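Local coordinates for protein IRMA (PDB 5EK5) that is a secreted, virulence-associated protein of uropathogenic Escherichia coli with a fibronectin-like fold that mimics an interleukin receptor, at the interface of chains A and B. Sequence-based numbering; all coordinates share one arbitrary frame. Chains: chain A/B, IRMA.

Contact 1: the interface of chains A and B. Residues chain A 11-13, 28, 90, 92, 114; chain B 119, 121.
B:Ile121 of one IRMA chain plugs into a pocket of the other, lined by A:Ile11, A:Phe28, A:Thr90, A:Ile92 and the backbone of A:Arg12. Strand 120-123 of chain B pairs in parallel with strand 89-99 of chain A, bridging B:Ile121 to A:Thr90; the two side chains run alongside, pointing the same way, and methyl CG2 of A:Thr90 packs against B:Ile121 CG1 at 3.6 Å. The longer branch of the isoleucine reaches the ring: with CG1 anti to the carbonyl carbon (chi1 -56°), methyl CD1 arrives at the edge of A:Phe28, in the ring plane, 3.5 Å from CE2. The same CD1 lies 3.7 Å from A:Arg12 CA, and A:Ile11 crosses it at about a right angle. The shorter branch, CG2, turns toward A:Ile92 CD1 more loosely. A branched aliphatic residue suits this place because its arms meet different walls.

Backbone N-H groups of B:Ile121 and of B:Leu119, in the loop just before the strand, bond to chain A. B:Ile121 N donates to A:Gln114 O at 2.9 Å, nearly straight but from above the carbonyl plane. With CG anti to the backbone N (chi1 168°), the amide of A:Asn13 is carried toward this loop, and OD1 accepts B:Leu119 N at 2.8 Å, much as a peptide carbonyl would.

A water joins A:Asn13 N, the side-chain oxygen A:Gln114 OE1 and the carbonyl oxygen B:Leu119 O.

Contact 2: the interface of chains A and B. Residues chain A 88-89, 114-117; chain B 118, 120-121.
The carbonyl oxygen of B:Pro118 is gripped by two waters that tie it to chain A. One lies 2.7 Å from B:Pro118 O and also meets A:His117 ND1, approaching the imidazole at its edge in the ring plane. The second, 3.1 Å from B:Pro118 O, continues to A:Ala88 O. Proline, with phi held near -82° by its ring, suits an extended lead-in to the strand and has no N-H needing a partner.

A:Ala88 O also accepts B:Leu120 N, a longish 3.3 Å bond but well directed, lying in the carbonyl plane on a lone pair.

B:Leu120 supplies the apolar part. Its CG stands anti to the backbone N (chi1 -167°), and its side chain crosses that of A:His117 at about a right angle, with methyl CD1 over one face of the imidazole, 3.5 Å from the centroid and offset toward the rim. Histidine therefore does two jobs, offering a flat face to the methyl and a ring nitrogen to water. The other methyl, CD2, rests 3.7 Å from A:Asp115 CA, where backbone makes the contact, while CD1 also touches A:Tyr116 CA. A:Thr89 lies side by side with the leucine, its methyl CG2 3.8 Å from B:Leu120 CB.

In the fold, strand 120-123 of chain B begins here, bridging in parallel to the start of strand 89-99 and lying across from the loop of chain A that holds A:Asp115 to A:His117.

Contact 1: the interface of chains A and B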
# COMPACT_ATOMS: atom_id res chain seq x y z
N ILE A 11 -4.72 7.37 1.66
CA ILE A 11 -3.32 7.75 1.61
C ILE A 11 -2.45 6.67 2.25
O ILE A 11 -2.77 6.14 3.31
CB ILE A 11 -3.07 9.11 2.30
CG1 ILE A 11 -1.60 9.52 2.20
CG2 ILE A 11 -3.54 9.09 3.76
CD1 ILE A 11 -1.33 10.97 2.57
N ARG A 12 -1.36 6.32 1.57
CA ARG A 12 -0.44 5.33 2.11
C ARG A 12 0.97 5.67 1.66
O ARG A 12 1.17 6.32 0.63
CB ARG A 12 -0.82 3.91 1.66
CG ARG A 12 -0.64 3.63 0.18
CD ARG A 12 -1.16 2.24 -0.17
NE ARG A 12 -0.88 1.86 -1.56
CZ ARG A 12 0.17 1.14 -1.94
NH1 ARG A 12 1.05 0.71 -1.04
NH2 ARG A 12 0.34 0.84 -3.22
N ASN A 13 1.95 5.23 2.44
CA ASN A 13 3.36 5.43 2.11
C ASN A 13 3.81 4.29 1.20
O ASN A 13 3.65 3.12 1.54
CB ASN A 13 4.20 5.49 3.38
CG ASN A 13 5.68 5.41 3.10
OD1 ASN A 13 6.37 4.53 3.62
ND2 ASN A 13 6.17 6.31 2.26
N PHE A 28 4.22 9.15 -1.06
CA PHE A 28 2.85 8.87 -0.66
C PHE A 28 1.92 8.78 -1.86
O PHE A 28 1.95 9.61 -2.77
CB PHE A 28 2.35 9.94 0.30
CG PHE A 28 3.07 9.95 1.62
CD1 PHE A 28 4.30 10.59 1.76
CD2 PHE A 28 2.55 9.29 2.70
CE1 PHE A 28 4.96 10.59 2.96
CE2 PHE A 28 3.21 9.28 3.91
CZ PHE A 28 4.42 9.93 4.05
N THR A 90 3.81 8.22 10.77
CA THR A 90 3.56 9.64 10.56
C THR A 90 2.09 9.95 10.86
O THR A 90 1.21 9.12 10.63
CB THR A 90 3.92 10.08 9.12
OG1 THR A 90 3.88 11.51 9.04
CG2 THR A 90 2.98 9.47 8.10
N ILE A 92 -1.00 12.82 10.31
CA ILE A 92 -1.54 14.01 9.66
C ILE A 92 -2.22 14.90 10.69
O ILE A 92 -3.19 14.50 11.34
CB ILE A 92 -2.56 13.64 8.56
CG1 ILE A 92 -1.93 12.70 7.53
CG2 ILE A 92 -3.12 14.89 7.90
CD1 ILE A 92 -2.89 12.17 6.49
N GLN A 114 -3.41 4.61 5.84
CA GLN A 114 -2.97 3.25 6.12
C GLN A 114 -2.41 3.17 7.54
O GLN A 114 -1.21 3.35 7.76
CB GLN A 114 -1.92 2.76 5.13
CG GLN A 114 -1.73 1.24 5.15
CD GLN A 114 -0.63 0.75 4.22
OE1 GLN A 114 0.26 1.52 3.84
NE2 GLN A 114 -0.67 -0.53 3.87
N LEU B 119 5.85 3.57 6.20
CA LEU B 119 5.41 4.34 7.35
C LEU B 119 3.94 4.08 7.62
O LEU B 119 3.13 4.02 6.70
CB LEU B 119 5.64 5.83 7.11
CG LEU B 119 7.09 6.26 6.89
CD1 LEU B 119 7.18 7.77 6.74
CD2 LEU B 119 7.97 5.78 8.04
N ILE B 121 0.43 5.44 8.85
CA ILE B 121 -0.16 6.77 8.81
C ILE B 121 -1.41 6.84 9.66
O ILE B 121 -2.32 6.01 9.53
CB ILE B 121 -0.50 7.19 7.37
CG1 ILE B 121 0.74 7.10 6.48
CG2 ILE B 121 -1.08 8.60 7.35
CD1 ILE B 121 0.46 7.36 5.02
O HOH W 1 1.54 3.60 4.58

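Contact 2: the interface of chains A and B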
# COMPACT_ATOMS: atom_id res chain seq x y z
N ALA A 88 9.00 5.71 12.28
CA ALA A 88 8.22 4.49 12.14
C ALA A 88 6.84 4.81 11.61
O ALA A 88 6.28 4.09 10.79
CB ALA A 88 8.13 3.76 13.48
N THR A 89 6.29 5.92 12.09
CA THR A 89 4.94 6.32 11.73
C THR A 89 4.87 7.81 11.45
O THR A 89 5.75 8.58 11.84
CB THR A 89 3.92 6.01 12.84
OG1 THR A 89 4.04 6.98 13.88
CG2 THR A 89 4.12 4.60 13.42
N GLN A 114 -3.41 4.61 5.84
CA GLN A 114 -2.97 3.25 6.12
C GLN A 114 -2.41 3.17 7.54
O GLN A 114 -1.21 3.35 7.76
CB GLN A 114 -1.92 2.76 5.13
CG GLN A 114 -1.73 1.24 5.15
CD GLN A 114 -0.63 0.75 4.22
OE1 GLN A 114 0.26 1.52 3.84
NE2 GLN A 114 -0.67 -0.53 3.87
N ASP A 115 -3.30 2.89 8.49
CA ASP A 115 -2.93 2.79 9.89
C ASP A 115 -2.71 1.33 10.25
O ASP A 115 -3.25 0.82 11.24
CB ASP A 115 -4.01 3.42 10.77
CG ASP A 115 -5.40 2.94 10.43
OD1 ASP A 115 -5.55 2.23 9.41
OD2 ASP A 115 -6.35 3.27 11.17
N TYR A 116 -1.91 0.66 9.43
CA TYR A 116 -1.64 -0.76 9.59
C TYR A 116 -0.22 -1.09 9.13
O TYR A 116 0.25 -0.56 8.12
CB TYR A 116 -2.68 -1.55 8.79
CG TYR A 116 -2.35 -3.00 8.50
CD1 TYR A 116 -2.60 -3.99 9.44
CD2 TYR A 116 -1.82 -3.38 7.27
CE1 TYR A 116 -2.31 -5.32 9.17
CE2 TYR A 116 -1.53 -4.70 6.99
CZ TYR A 116 -1.78 -5.66 7.95
OH TYR A 116 -1.49 -6.98 7.68
N HIS A 117 0.47 -1.94 9.89
CA HIS A 117 1.79 -2.44 9.51
C HIS A 117 1.65 -3.70 8.66
O HIS A 117 1.27 -4.75 9.17
CB HIS A 117 2.65 -2.75 10.74
CG HIS A 117 3.11 -1.53 11.48
ND1 HIS A 117 4.02 -0.64 10.95
CD2 HIS A 117 2.81 -1.07 12.72
CE1 HIS A 117 4.25 0.33 11.83
NE2 HIS A 117 3.52 0.08 12.90
N PRO B 118 6.58 0.19 5.11
CA PRO B 118 6.09 1.55 4.90
C PRO B 118 5.82 2.24 6.22
O PRO B 118 5.60 1.58 7.23
CB PRO B 118 4.80 1.33 4.12
CG PRO B 118 4.30 0.04 4.64
CD PRO B 118 5.51 -0.81 4.95
N LEU B 120 3.60 3.92 8.89
CA LEU B 120 2.20 3.83 9.26
C LEU B 120 1.66 5.26 9.30
O LEU B 120 2.36 6.18 9.71
CB LEU B 120 2.03 3.13 10.61
CG LEU B 120 0.61 2.70 10.97
CD1 LEU B 120 0.62 1.33 11.64
CD2 LEU B 120 -0.02 3.73 11.90
N ILE B 121 0.43 5.44 8.85
CA ILE B 121 -0.16 6.77 8.81
C ILE B 121 -1.41 6.84 9.66
O ILE B 121 -2.32 6.01 9.53
CB ILE B 121 -0.50 7.19 7.37
CG1 ILE B 121 0.74 7.10 6.48
CG2 ILE B 121 -1.08 8.60 7.35
CD1 ILE B 121 0.46 7.36 5.02
O HOH W 2 5.07 -0.86 8.36
O HOH W 3 6.75 1.60 10.13

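Contact 1 and contact 2 are neighbouring parts of one interface, the centres of their C-alpha atoms about 6 Å apart, and they share A:Gln114 and B:Ile121. Successive residues of chain B's strand 120-123 point to opposite sides, so one strand serves both, inserted between strand 89-99 and the segment around A:Gln114. Because the interface is two-fold symmetric, chain A makes the same contacts on chain B. Each chain thus lends its C-terminal strand to the other, as in a domain swap, which suggests a dimer, although the structure alone does not show that it forms in solution.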